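Local coordinates for protein N-(5'-phosphoribosyl)anthranilate isomerase (Thermococcus kodakarensis, PDB 5LHF) that catalyses the isomerisation of N-(5-phospho-beta-D-ribosyl)anthranilate to 1-(2-carboxyphenylamino)-1-deoxy-D-ribulose 5-phosphate, the third step of tryptophan biosynthesis from chorismate, at residues Leu17-Glu21 with Met50-Ile55; Leu41-Ala45 with Asn69-Thr74; Glu77-Ser83 with Gly98-Ala104; Met85-Asn91 with Gln127-Asp131; Phe105-Arg109 with Leu135-Val139. All coordinates share one frame. Where two conformers were deposited one is given. Residues are numbered along the deposited sequence.

All five contacts belong to one eight-stranded (beta/alpha)8 barrel, and they follow its wall round. Interactions 1 and 2, with centres about 16 Å apart, lie on the outer layer; in interaction 2, T43 is a ligand of the bound sodium ion. Interaction 3 pairs strands 78-81 and 100-106 and meets interaction 1 where P54 packs on Y78. It also meets interaction 2 through V71 against V99 and I79. Interaction 4, centred about 9 Å from interaction 3, covers strand 100-106 from outside, with Y128 lying against K103. Interaction 5 continues strand 100-106 into its pairing with strand 132-136, at the C-terminal ends of the strands, the side where TIM barrels carry their active sites.

Interaction 1: residues Leu17-Glu21 with Met50-Ile55; sequences LRLVE and MAEIPI
Near the C-terminal end of helix 14-20, E21 N bonds to L17 O (2.9 Å), and two charged side chains face segment 50-55, which leads from helix 41-50 into strand 55-59. Place L17 CA 7.1 Å from A51 CA, E21 CA 6.5 Å from I53 CA. E21 (chi1 m, chi2 t) extends across so that OE1 accepts E52 N at 2.5 Å, just after A51 leaves helical conformation. Its OE2 takes R18 NH1 at 2.9 Å in a salt bridge. R18 (m, m, t) also donates NH1 to M50 O at 2.8 Å, with NH2 weakly at 3.3 Å. A water accepts from R18 NH2 (3.2 Å) and donates to M50 O (2.9 Å) and E52 OE1 (3.2 Å); R18 NH1 to E52 OE1 is a long, out-of-plane ion pair at 4.0 Å. On the apolar side, L17 CD1 packs on A51 CB (4.1 Å) and I55 CD1 (4.3 Å). This salt-bridge network ties one outer helix to the next alpha-to-beta loop of a TIM barrel.

Interaction 2: residues Leu41-Ala45 with Asn69-Thr74; sequences LKTAA and NAVEKT
L41 pushes its side chain (chi1 m, chi2 t) among N69, A70, K73 and T74, a knob-into-hole contact between two consecutive outer helices of the (beta/alpha)8 barrel. Build both segments as regular helix with local axes 9.2 Å apart at closest and their N-to-C directions 51° apart (crossing angle -51°). The backbones come closest at the other end of the contact, where A45 CA is 4.1 Å from T74 CA; alanine is small enough to permit this. Inside the hole, L41 CD2 lies 4.0 Å from A70 CB and 3.9 Å from T74 CG2, while L41 CD1 is 3.7 Å from N69 ND2 and 4.1 Å from K73 CB. K73 then turns its amine away from L41, NZ donating to N69 OD1 at 2.8 Å. With chi1 at p, T74 donates OG1 to A70 O (2.6 Å), one turn back in its own helix, and its methyl CG2 is left to face L41 and A44. Toward the barrel, A70 and T74 rest on L57 of strand 55-59, and on the first helix T43 coordinates the sodium ion. No direct hydrogen bond joins the two segments; a water donates to both A45 O and T74 O, each at 2.8 Å.

Interaction 3: residues Glu77-Ser83 with Gly98-Ala104; sequences EYIQVHS and GVSVMKA
K103 NZ donates to S83 O at 2.5 Å and to A104 O at 3.1 Å, fastening the end of a parallel strand pair in the (beta/alpha)8 barrel, the two outer members of a beta-alpha-beta crossover through helix 87-97. Strands 78-81 and 100-104 run 4.7 Å apart at 17°, in register Y78-S100, I79-V101, Q80-M102 and V81-K103. The ladder has five backbone bonds, each 2.9 Å: S100 N to E77 O, I79 N to S100 O, M102 N to I79 O, V81 N to M102 O, and A104 N to V81 O. Between them CA-H...O contacts fill in, the shortest from Q80 CA to M102 O at 3.2 Å.

Side chains alternate. Y78, Q80, S100 and M102 share the barrel interior face, where Q80 OE1 is bonded by K7. I79, V81, V101 and K103 point outward to the helices, along with V99: I79 CD1 meets V99 CG2 at 3.8 Å, I79 CG1 meets V101 CG2 at 3.9 Å, and V81 CG2 meets V101 CG1 at 4.1 Å. Past the ladder, H82 offers its ring face to A104 in a CH-pi contact, CB standing 3.5 Å from the ring centroid.

Interaction 4: residues Met85-Asn91 with Gln127-Asp131; sequences MHPKAVN and QYEVD
The ring of P87 is the bump here and the flat face of Y128 the surface it sits on: P87 CG stands 3.5 Å from the centroid of the Y128 ring, 11° off the normal, a CH-pi contact. Bring P87 CA to 5.2 Å from Y128 CA, with Y128, E129 and V130 extended. Y128 (chi1 m) then slides its ring into the cleft at the start of helix 87-97. V90 CG2 meets the ring edge, 3.8 Å from Y128 CE1, and the hydroxyl reaches past the proline to donate OH to M85 O at 2.7 Å. The backbone O of Q127 lies 3.3 Å from P87 CB, beside the proline, and one turn further along the helix V90 CG1 touches V130 CG1 at 4.0 Å. N91 ND2 donates to E129 OE1 at 2.8 Å, while a water donates to N91 OD1 and accepts from E129 N, both 2.9 Å. The helix begins with H86 as N-cap, its ND1 accepting K88 N at 2.8 Å. V90 and V130 lean on V101, and Y128 on K103, so the contact packs a helix start and an alpha-to-beta loop over strand 100-106, as in the outer layer of a TIM barrel.

Interaction 5: residues Phe105-Arg109 with Leu135-Val139; sequences FMVPR and LDTGV
V107, R109 and D136 carry this contact, which takes in the C-terminal end of the parallel pairing of (beta/alpha)8-barrel strands 100-106 and 132-136 and the loops that follow. F105 pairs with L135 and M106 with D136, CA atoms 5.1 Å apart in both, and D136 N bonds to F105 O at 2.9 Å. The strands then diverge: V107 CA is 5.7 Å from T137 CA, and V107 N reaches D136 O only weakly, at 3.5 Å. V107 (chi1 t) points at the partner segment, its CG2 4.1 Å from T137 CG2 and 4.4 Å from L135 CB, with V149 behind. D136 lies on the M106 face, near H82. R109, extended (m, t, t), spans the gap with NH2 to V139 O at 2.8 Å and a weaker NH1 bond at 3.3 Å; NH2 also pairs with D146. A CB on G138 would clash, 2.9 Å from R109 NH2. A water donates to D136 O at 2.7 Å and weakly accepts from V107 N at 3.4 Å.

Interaction 1: residues Leu17-Glu21 with Met50-Ile55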
# COMPACT_ATOMS: atom_id res chain seq x y z
N LEU A 17 14.80 -2.87 6.30
CA LEU A 17 13.79 -2.78 7.36
C LEU A 17 14.20 -1.78 8.43
O LEU A 17 13.45 -0.86 8.76
CB LEU A 17 13.55 -4.15 7.99
CG LEU A 17 12.60 -4.16 9.18
CD1 LEU A 17 11.18 -3.76 8.78
CD2 LEU A 17 12.58 -5.53 9.78
N ARG A 18 15.40 -1.95 9.02
CA ARG A 18 15.82 -1.06 10.09
C ARG A 18 15.88 0.40 9.64
O ARG A 18 15.62 1.31 10.44
CB ARG A 18 17.18 -1.51 10.63
CG ARG A 18 17.16 -2.87 11.30
CD ARG A 18 16.13 -2.91 12.42
NE ARG A 18 16.24 -4.12 13.23
CZ ARG A 18 15.22 -4.71 13.84
NH1 ARG A 18 13.99 -4.22 13.70
NH2 ARG A 18 15.41 -5.81 14.57
N LEU A 19 16.25 0.64 8.38
CA LEU A 19 16.27 2.01 7.86
C LEU A 19 14.87 2.59 7.81
O LEU A 19 14.61 3.66 8.36
CB LEU A 19 16.91 2.04 6.47
CG LEU A 19 16.80 3.37 5.73
CD1 LEU A 19 17.46 4.45 6.62
CD2 LEU A 19 17.44 3.29 4.33
N VAL A 20 13.94 1.87 7.18
CA VAL A 20 12.56 2.32 7.06
C VAL A 20 11.93 2.56 8.43
O VAL A 20 11.09 3.46 8.59
CB VAL A 20 11.77 1.29 6.23
CG1 VAL A 20 10.27 1.45 6.40
CG2 VAL A 20 12.17 1.41 4.77
N GLU A 21 12.31 1.77 9.44
CA GLU A 21 11.69 1.88 10.75
C GLU A 21 11.99 3.20 11.44
O GLU A 21 11.28 3.57 12.38
CB GLU A 21 12.15 0.72 11.64
CG GLU A 21 11.57 -0.61 11.18
CD GLU A 21 11.90 -1.74 12.12
OE1 GLU A 21 11.09 -2.68 12.21
OE2 GLU A 21 12.98 -1.69 12.75
N MET A 50 11.32 -9.62 13.18
CA MET A 50 12.18 -8.58 13.72
C MET A 50 11.61 -7.17 13.59
O MET A 50 12.13 -6.25 14.25
CB MET A 50 13.56 -8.65 13.05
CG MET A 50 14.26 -9.97 13.31
SD MET A 50 14.48 -10.32 15.08
CE MET A 50 16.17 -9.77 15.31
N ALA A 51 10.54 -6.97 12.82
CA ALA A 51 10.00 -5.63 12.62
C ALA A 51 9.51 -4.99 13.92
O ALA A 51 8.91 -5.66 14.78
CB ALA A 51 8.87 -5.65 11.59
N GLU A 52 9.77 -3.70 14.08
CA GLU A 52 9.31 -2.96 15.24
C GLU A 52 8.19 -1.97 14.92
O GLU A 52 7.73 -1.27 15.82
CB GLU A 52 10.50 -2.25 15.92
CG GLU A 52 11.48 -3.27 16.52
CD GLU A 52 12.75 -2.65 17.08
OE1 GLU A 52 13.60 -3.42 17.58
OE2 GLU A 52 12.90 -1.41 17.00
N ILE A 53 7.76 -1.89 13.66
CA ILE A 53 6.53 -1.19 13.26
C ILE A 53 5.62 -2.19 12.54
O ILE A 53 6.08 -3.28 12.15
CB ILE A 53 6.82 0.01 12.35
CG1 ILE A 53 7.35 -0.45 10.99
CG2 ILE A 53 7.77 1.01 13.03
CD1 ILE A 53 7.75 0.70 10.05
N PRO A 54 4.34 -1.88 12.31
CA PRO A 54 3.50 -2.80 11.54
C PRO A 54 4.12 -3.10 10.18
O PRO A 54 4.59 -2.20 9.48
CB PRO A 54 2.18 -2.02 11.40
CG PRO A 54 2.12 -1.19 12.63
CD PRO A 54 3.56 -0.77 12.90
N ILE A 55 4.16 -4.38 9.82
CA ILE A 55 4.73 -4.77 8.54
C ILE A 55 3.69 -5.61 7.79
O ILE A 55 3.27 -6.67 8.27
CB ILE A 55 6.07 -5.52 8.69
CG1 ILE A 55 6.59 -5.97 7.32
CG2 ILE A 55 5.97 -6.67 9.71
CD1 ILE A 55 8.05 -6.42 7.35
O HOH W 1 13.30 -6.51 16.88

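Interaction 2: residues Leu41-Ala45 with Asn69-Thr74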
# COMPACT_ATOMS: atom_id res chain seq x y z
N LEU A 41 8.93 -16.88 1.35
CA LEU A 41 8.16 -16.83 2.61
C LEU A 41 9.06 -16.88 3.83
O LEU A 41 8.81 -16.19 4.81
CB LEU A 41 7.13 -17.96 2.66
CG LEU A 41 5.86 -17.86 1.82
CD1 LEU A 41 4.91 -19.00 2.15
CD2 LEU A 41 5.18 -16.53 2.01
N LYS A 42 10.10 -17.74 3.82
CA LYS A 42 10.95 -17.79 5.00
C LYS A 42 11.65 -16.46 5.23
O LYS A 42 11.84 -16.03 6.38
CB LYS A 42 11.99 -18.91 4.86
CG LYS A 42 12.84 -19.07 6.09
CD LYS A 42 14.11 -19.81 5.79
CE LYS A 42 14.44 -20.75 6.91
NZ LYS A 42 15.16 -20.09 7.99
N THR A 43 12.08 -15.80 4.15
CA THR A 43 12.74 -14.51 4.30
C THR A 43 11.76 -13.48 4.85
O THR A 43 12.11 -12.69 5.73
CB THR A 43 13.33 -14.05 2.96
OG1 THR A 43 14.26 -15.03 2.49
CG2 THR A 43 14.03 -12.72 3.12
N ALA A 44 10.52 -13.48 4.33
CA ALA A 44 9.50 -12.59 4.86
C ALA A 44 9.20 -12.89 6.32
O ALA A 44 8.98 -11.98 7.13
CB ALA A 44 8.22 -12.70 4.03
N ALA A 45 9.17 -14.18 6.69
CA ALA A 45 8.92 -14.53 8.08
C ALA A 45 9.98 -13.93 9.01
O ALA A 45 9.67 -13.52 10.13
CB ALA A 45 8.86 -16.06 8.21
N ASN A 69 -2.00 -20.22 3.84
CA ASN A 69 -0.67 -20.81 3.95
C ASN A 69 0.38 -19.75 4.26
O ASN A 69 1.27 -19.96 5.09
CB ASN A 69 -0.30 -21.52 2.65
CG ASN A 69 1.13 -22.04 2.68
OD1 ASN A 69 1.43 -23.00 3.40
ND2 ASN A 69 2.03 -21.39 1.93
N ALA A 70 0.31 -18.60 3.59
CA ALA A 70 1.35 -17.60 3.78
C ALA A 70 1.26 -16.97 5.17
O ALA A 70 2.28 -16.66 5.78
CB ALA A 70 1.26 -16.53 2.69
N VAL A 71 0.04 -16.81 5.69
CA VAL A 71 -0.11 -16.29 7.05
C VAL A 71 0.41 -17.29 8.08
O VAL A 71 1.08 -16.92 9.05
CB VAL A 71 -1.58 -15.90 7.31
CG1 VAL A 71 -1.80 -15.46 8.74
CG2 VAL A 71 -1.97 -14.75 6.38
N GLU A 72 0.10 -18.58 7.90
CA GLU A 72 0.62 -19.59 8.82
C GLU A 72 2.14 -19.62 8.82
O GLU A 72 2.76 -19.75 9.88
CB GLU A 72 0.09 -20.99 8.47
CG GLU A 72 -1.39 -21.12 8.59
CD GLU A 72 -1.90 -22.48 8.14
OE1 GLU A 72 -3.13 -22.67 8.14
OE2 GLU A 72 -1.06 -23.35 7.80
N LYS A 73 2.76 -19.52 7.64
CA LYS A 73 4.21 -19.67 7.56
C LYS A 73 4.94 -18.43 8.08
O LYS A 73 6.03 -18.54 8.65
CB LYS A 73 4.64 -19.96 6.12
CG LYS A 73 4.15 -21.31 5.57
CD LYS A 73 4.83 -22.48 6.28
CE LYS A 73 4.73 -23.77 5.46
NZ LYS A 73 3.32 -24.09 5.08
N THR A 74 4.36 -17.24 7.89
CA THR A 74 5.06 -16.00 8.21
C THR A 74 4.68 -15.40 9.56
O THR A 74 5.42 -14.54 10.07
CB THR A 74 4.80 -14.93 7.15
OG1 THR A 74 3.39 -14.66 7.09
CG2 THR A 74 5.30 -15.40 5.78
O HOH W 2 7.64 -14.45 11.78

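Interaction 3: residues Glu77-Ser83 with Gly98-Ala104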
# COMPACT_ATOMS: atom_id res chain seq x y z
N GLU A 77 0.69 -10.31 10.92
CA GLU A 77 -0.40 -9.66 11.63
C GLU A 77 -1.20 -8.73 10.73
O GLU A 77 -2.36 -8.42 11.02
CB GLU A 77 0.23 -8.88 12.79
CG GLU A 77 0.86 -9.74 13.88
CD GLU A 77 -0.20 -10.28 14.80
OE1 GLU A 77 0.05 -11.30 15.50
OE2 GLU A 77 -1.31 -9.68 14.82
N TYR A 78 -0.55 -8.23 9.68
CA TYR A 78 -1.10 -7.29 8.71
C TYR A 78 -0.93 -7.87 7.33
O TYR A 78 0.13 -8.42 7.02
CB TYR A 78 -0.36 -5.94 8.76
CG TYR A 78 -0.54 -5.22 10.07
CD1 TYR A 78 -1.57 -4.29 10.25
CD2 TYR A 78 0.32 -5.47 11.14
CE1 TYR A 78 -1.73 -3.64 11.45
CE2 TYR A 78 0.16 -4.82 12.34
CZ TYR A 78 -0.87 -3.91 12.49
OH TYR A 78 -1.03 -3.26 13.69
N ILE A 79 -1.95 -7.74 6.48
CA ILE A 79 -1.84 -8.19 5.10
C ILE A 79 -2.36 -7.09 4.19
O ILE A 79 -3.28 -6.34 4.53
CB ILE A 79 -2.59 -9.53 4.83
CG1 ILE A 79 -4.10 -9.39 5.00
CG2 ILE A 79 -2.05 -10.63 5.75
CD1 ILE A 79 -4.87 -10.66 4.62
N GLN A 80 -1.73 -6.99 3.02
CA GLN A 80 -2.15 -6.05 1.99
C GLN A 80 -2.59 -6.89 0.80
O GLN A 80 -1.76 -7.54 0.15
CB GLN A 80 -1.04 -5.08 1.62
CG GLN A 80 -1.34 -4.21 0.39
CD GLN A 80 -0.41 -3.01 0.31
OE1 GLN A 80 0.07 -2.50 1.32
NE2 GLN A 80 -0.08 -2.61 -0.90
N VAL A 81 -3.88 -6.87 0.52
CA VAL A 81 -4.47 -7.69 -0.54
C VAL A 81 -4.51 -6.85 -1.81
O VAL A 81 -5.31 -5.91 -1.92
CB VAL A 81 -5.86 -8.19 -0.13
CG1 VAL A 81 -6.53 -8.95 -1.27
CG2 VAL A 81 -5.74 -9.07 1.09
N HIS A 82 -3.63 -7.18 -2.75
CA HIS A 82 -3.49 -6.54 -4.05
C HIS A 82 -4.20 -7.34 -5.13
O HIS A 82 -3.64 -7.59 -6.20
CB HIS A 82 -2.02 -6.37 -4.41
CG HIS A 82 -1.50 -4.98 -4.25
ND1 HIS A 82 -1.73 -3.99 -5.18
CD2 HIS A 82 -0.75 -4.42 -3.28
CE1 HIS A 82 -1.16 -2.87 -4.78
NE2 HIS A 82 -0.55 -3.10 -3.63
N SER A 83 -5.41 -7.79 -4.85
CA SER A 83 -6.18 -8.62 -5.76
C SER A 83 -7.64 -8.43 -5.43
O SER A 83 -7.99 -7.81 -4.42
CB SER A 83 -5.78 -10.09 -5.68
OG SER A 83 -6.49 -10.75 -4.65
N GLY A 98 -6.84 -13.68 12.39
CA GLY A 98 -6.68 -12.49 13.20
C GLY A 98 -5.77 -11.47 12.57
O GLY A 98 -4.97 -10.84 13.28
N VAL A 99 -5.87 -11.27 11.28
CA VAL A 99 -5.03 -10.29 10.58
C VAL A 99 -5.82 -9.00 10.35
O VAL A 99 -7.05 -9.00 10.24
CB VAL A 99 -4.48 -10.87 9.26
CG1 VAL A 99 -3.57 -12.07 9.53
CG2 VAL A 99 -5.60 -11.25 8.29
N SER A 100 -5.09 -7.88 10.30
CA SER A 100 -5.65 -6.61 9.86
C SER A 100 -5.39 -6.48 8.37
O SER A 100 -4.35 -6.92 7.89
CB SER A 100 -5.00 -5.43 10.59
OG SER A 100 -4.98 -5.67 11.99
N VAL A 101 -6.34 -5.90 7.64
CA VAL A 101 -6.28 -5.91 6.18
C VAL A 101 -6.23 -4.50 5.63
O VAL A 101 -7.03 -3.63 6.03
CB VAL A 101 -7.47 -6.68 5.56
CG1 VAL A 101 -7.31 -6.71 4.04
CG2 VAL A 101 -7.54 -8.08 6.14
N MET A 102 -5.29 -4.27 4.71
CA MET A 102 -5.33 -3.12 3.81
C MET A 102 -5.64 -3.66 2.43
O MET A 102 -4.93 -4.55 1.94
CB MET A 102 -4.02 -2.33 3.85
CG MET A 102 -3.91 -1.18 2.80
SD MET A 102 -3.03 0.32 3.35
CE MET A 102 -1.48 -0.40 3.90
N LYS A 103 -6.72 -3.20 1.82
CA LYS A 103 -7.10 -3.65 0.49
C LYS A 103 -6.66 -2.61 -0.53
O LYS A 103 -6.95 -1.42 -0.37
CB LYS A 103 -8.61 -3.88 0.41
CG LYS A 103 -9.10 -4.22 -0.99
CD LYS A 103 -9.07 -5.71 -1.29
CE LYS A 103 -9.81 -5.99 -2.60
NZ LYS A 103 -9.02 -5.59 -3.80
N ALA A 104 -5.98 -3.06 -1.58
CA ALA A 104 -5.56 -2.19 -2.67
C ALA A 104 -6.56 -2.24 -3.82
O ALA A 104 -7.02 -3.31 -4.21
CB ALA A 104 -4.16 -2.59 -3.16
O HOH W 3 -3.73 -7.66 13.59

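Interaction 4: residues Met85-Asn91 with Gln127-Asp131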
# COMPACT_ATOMS: atom_id res chain seq x y z
N MET A 85 -9.81 -10.71 -4.52
CA MET A 85 -10.34 -11.79 -3.70
C MET A 85 -11.62 -11.32 -3.01
O MET A 85 -11.77 -10.15 -2.64
CB MET A 85 -9.30 -12.22 -2.67
CG MET A 85 -9.68 -13.40 -1.80
SD MET A 85 -8.27 -13.94 -0.79
CE MET A 85 -7.87 -12.39 0.03
N HIS A 86 -12.56 -12.25 -2.84
CA HIS A 86 -13.90 -11.89 -2.40
C HIS A 86 -13.89 -11.33 -0.97
O HIS A 86 -13.12 -11.80 -0.13
CB HIS A 86 -14.82 -13.10 -2.47
CG HIS A 86 -16.28 -12.76 -2.44
ND1 HIS A 86 -16.93 -12.38 -1.28
CD2 HIS A 86 -17.21 -12.74 -3.42
CE1 HIS A 86 -18.20 -12.14 -1.55
NE2 HIS A 86 -18.39 -12.35 -2.84
N PRO A 87 -14.73 -10.33 -0.67
CA PRO A 87 -14.82 -9.84 0.72
C PRO A 87 -15.08 -10.94 1.72
O PRO A 87 -14.61 -10.88 2.86
CB PRO A 87 -15.98 -8.84 0.66
CG PRO A 87 -16.01 -8.38 -0.76
CD PRO A 87 -15.63 -9.59 -1.58
N LYS A 88 -15.82 -11.97 1.31
CA LYS A 88 -16.06 -13.10 2.18
C LYS A 88 -14.76 -13.82 2.51
O LYS A 88 -14.50 -14.16 3.68
CB LYS A 88 -17.08 -14.03 1.52
CG LYS A 88 -17.31 -15.33 2.21
CD LYS A 88 -16.41 -16.46 1.70
CE LYS A 88 -17.20 -17.75 1.65
NZ LYS A 88 -17.79 -17.99 2.97
N ALA A 89 -13.90 -14.03 1.51
CA ALA A 89 -12.59 -14.62 1.75
C ALA A 89 -11.70 -13.69 2.57
O ALA A 89 -10.96 -14.14 3.45
CB ALA A 89 -11.93 -14.97 0.41
N VAL A 90 -11.75 -12.38 2.30
CA VAL A 90 -11.05 -11.41 3.14
C VAL A 90 -11.50 -11.55 4.59
O VAL A 90 -10.67 -11.57 5.51
CB VAL A 90 -11.28 -9.98 2.61
CG1 VAL A 90 -10.67 -8.95 3.56
CG2 VAL A 90 -10.66 -9.83 1.24
N ASN A 91 -12.81 -11.67 4.83
CA ASN A 91 -13.31 -11.80 6.19
C ASN A 91 -12.88 -13.11 6.84
O ASN A 91 -12.60 -13.15 8.05
CB ASN A 91 -14.83 -11.68 6.21
CG ASN A 91 -15.30 -10.24 6.20
OD1 ASN A 91 -14.49 -9.30 6.13
ND2 ASN A 91 -16.61 -10.05 6.25
N GLN A 127 -18.06 -2.81 -0.60
CA GLN A 127 -18.26 -4.25 -0.45
C GLN A 127 -17.34 -4.89 0.58
O GLN A 127 -17.60 -6.03 0.99
CB GLN A 127 -18.06 -4.94 -1.80
CG GLN A 127 -18.87 -4.34 -2.94
CD GLN A 127 -18.71 -5.11 -4.24
OE1 GLN A 127 -18.06 -6.15 -4.28
NE2 GLN A 127 -19.31 -4.60 -5.31
N TYR A 128 -16.28 -4.19 1.01
CA TYR A 128 -15.28 -4.76 1.89
C TYR A 128 -15.37 -4.17 3.29
O TYR A 128 -15.81 -3.04 3.48
CB TYR A 128 -13.86 -4.54 1.33
CG TYR A 128 -13.56 -5.37 0.11
CD1 TYR A 128 -12.88 -6.58 0.23
CD2 TYR A 128 -13.96 -4.97 -1.16
CE1 TYR A 128 -12.60 -7.36 -0.88
CE2 TYR A 128 -13.70 -5.75 -2.28
CZ TYR A 128 -13.02 -6.95 -2.13
OH TYR A 128 -12.73 -7.73 -3.22
N GLU A 129 -14.94 -4.97 4.26
CA GLU A 129 -14.75 -4.52 5.64
C GLU A 129 -13.27 -4.69 5.95
O GLU A 129 -12.82 -5.79 6.25
CB GLU A 129 -15.62 -5.32 6.61
CG GLU A 129 -17.09 -5.44 6.21
CD GLU A 129 -17.74 -6.70 6.73
OE1 GLU A 129 -18.01 -7.60 5.91
OE2 GLU A 129 -17.97 -6.80 7.95
N VAL A 130 -12.51 -3.59 5.86
CA VAL A 130 -11.06 -3.65 6.03
C VAL A 130 -10.61 -2.47 6.88
O VAL A 130 -11.31 -1.46 7.02
CB VAL A 130 -10.32 -3.66 4.68
CG1 VAL A 130 -10.46 -5.03 4.04
CG2 VAL A 130 -10.88 -2.59 3.75
N ASP A 131 -9.42 -2.63 7.48
CA ASP A 131 -8.86 -1.55 8.28
C ASP A 131 -8.52 -0.35 7.41
O ASP A 131 -8.75 0.80 7.81
CB ASP A 131 -7.61 -2.06 9.02
CG ASP A 131 -7.09 -1.06 10.06
OD1 ASP A 131 -7.88 -0.60 10.90
OD2 ASP A 131 -5.87 -0.73 10.03
O HOH W 4 -14.42 -7.73 3.75

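Interaction 5: residues Phe105-Arg109 with Leu135-Val139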
# COMPACT_ATOMS: atom_id res chain seq x y z
N PHE A 105 -6.90 -1.06 -4.35
CA PHE A 105 -7.82 -0.91 -5.47
C PHE A 105 -7.13 -0.17 -6.60
O PHE A 105 -6.50 0.87 -6.37
CB PHE A 105 -9.08 -0.12 -5.07
CG PHE A 105 -9.95 -0.82 -4.06
CD1 PHE A 105 -10.95 -1.69 -4.47
CD2 PHE A 105 -9.75 -0.62 -2.70
CE1 PHE A 105 -11.75 -2.33 -3.54
CE2 PHE A 105 -10.55 -1.26 -1.77
CZ PHE A 105 -11.55 -2.12 -2.19
N MET A 106 -7.26 -0.68 -7.82
CA MET A 106 -6.82 0.08 -8.98
C MET A 106 -7.80 1.23 -9.23
O MET A 106 -9.01 1.10 -9.02
CB MET A 106 -6.73 -0.81 -10.21
CG MET A 106 -5.61 -1.85 -10.16
SD MET A 106 -5.59 -2.93 -11.61
CE MET A 106 -7.21 -3.69 -11.49
N VAL A 107 -7.27 2.37 -9.66
CA VAL A 107 -8.13 3.50 -9.98
C VAL A 107 -8.64 3.32 -11.41
O VAL A 107 -7.85 3.38 -12.36
CB VAL A 107 -7.39 4.83 -9.82
CG1 VAL A 107 -8.33 5.98 -10.11
CG2 VAL A 107 -6.79 4.94 -8.43
N PRO A 108 -9.94 3.10 -11.60
CA PRO A 108 -10.45 2.83 -12.96
C PRO A 108 -10.30 4.04 -13.87
O PRO A 108 -10.32 5.19 -13.42
CB PRO A 108 -11.93 2.50 -12.72
CG PRO A 108 -12.06 2.22 -11.25
CD PRO A 108 -11.00 3.04 -10.59
N ARG A 109 -10.17 3.77 -15.16
CA ARG A 109 -10.10 4.80 -16.19
C ARG A 109 -11.13 4.52 -17.28
O ARG A 109 -10.83 4.49 -18.47
CB ARG A 109 -8.70 4.90 -16.79
CG ARG A 109 -7.66 5.54 -15.88
CD ARG A 109 -6.27 5.41 -16.51
NE ARG A 109 -5.22 5.98 -15.68
CZ ARG A 109 -3.96 6.12 -16.09
NH1 ARG A 109 -3.61 5.72 -17.31
NH2 ARG A 109 -3.05 6.66 -15.28
N LEU A 135 -5.36 3.20 -2.58
CA LEU A 135 -5.70 3.53 -3.96
C LEU A 135 -4.41 3.54 -4.77
O LEU A 135 -3.54 4.39 -4.56
CB LEU A 135 -6.43 4.87 -4.06
CG LEU A 135 -7.81 4.98 -3.39
CD1 LEU A 135 -8.50 6.32 -3.71
CD2 LEU A 135 -8.69 3.82 -3.78
N ASP A 136 -4.29 2.60 -5.70
CA ASP A 136 -3.08 2.44 -6.51
C ASP A 136 -3.25 3.18 -7.83
O ASP A 136 -3.94 2.70 -8.74
CB ASP A 136 -2.81 0.95 -6.73
CG ASP A 136 -1.46 0.69 -7.33
OD1 ASP A 136 -1.31 -0.36 -7.99
OD2 ASP A 136 -0.54 1.52 -7.16
N THR A 137 -2.60 4.33 -7.97
CA THR A 137 -2.73 5.19 -9.14
C THR A 137 -1.77 4.76 -10.26
O THR A 137 -0.72 4.17 -10.01
CB THR A 137 -2.47 6.64 -8.77
OG1 THR A 137 -1.11 6.79 -8.32
CG2 THR A 137 -3.40 7.09 -7.67
N GLY A 138 -2.14 5.09 -11.50
CA GLY A 138 -1.43 4.65 -12.68
C GLY A 138 -0.45 5.68 -13.22
O GLY A 138 -0.10 6.66 -12.56
N VAL A 139 -0.02 5.47 -14.47
CA VAL A 139 1.05 6.26 -15.07
C VAL A 139 0.57 7.03 -16.29
O VAL A 139 -0.62 7.04 -16.61
CB VAL A 139 2.25 5.36 -15.44
CG1 VAL A 139 2.81 4.71 -14.19
CG2 VAL A 139 1.84 4.30 -16.49
O HOH W 5 -4.33 2.08 -11.32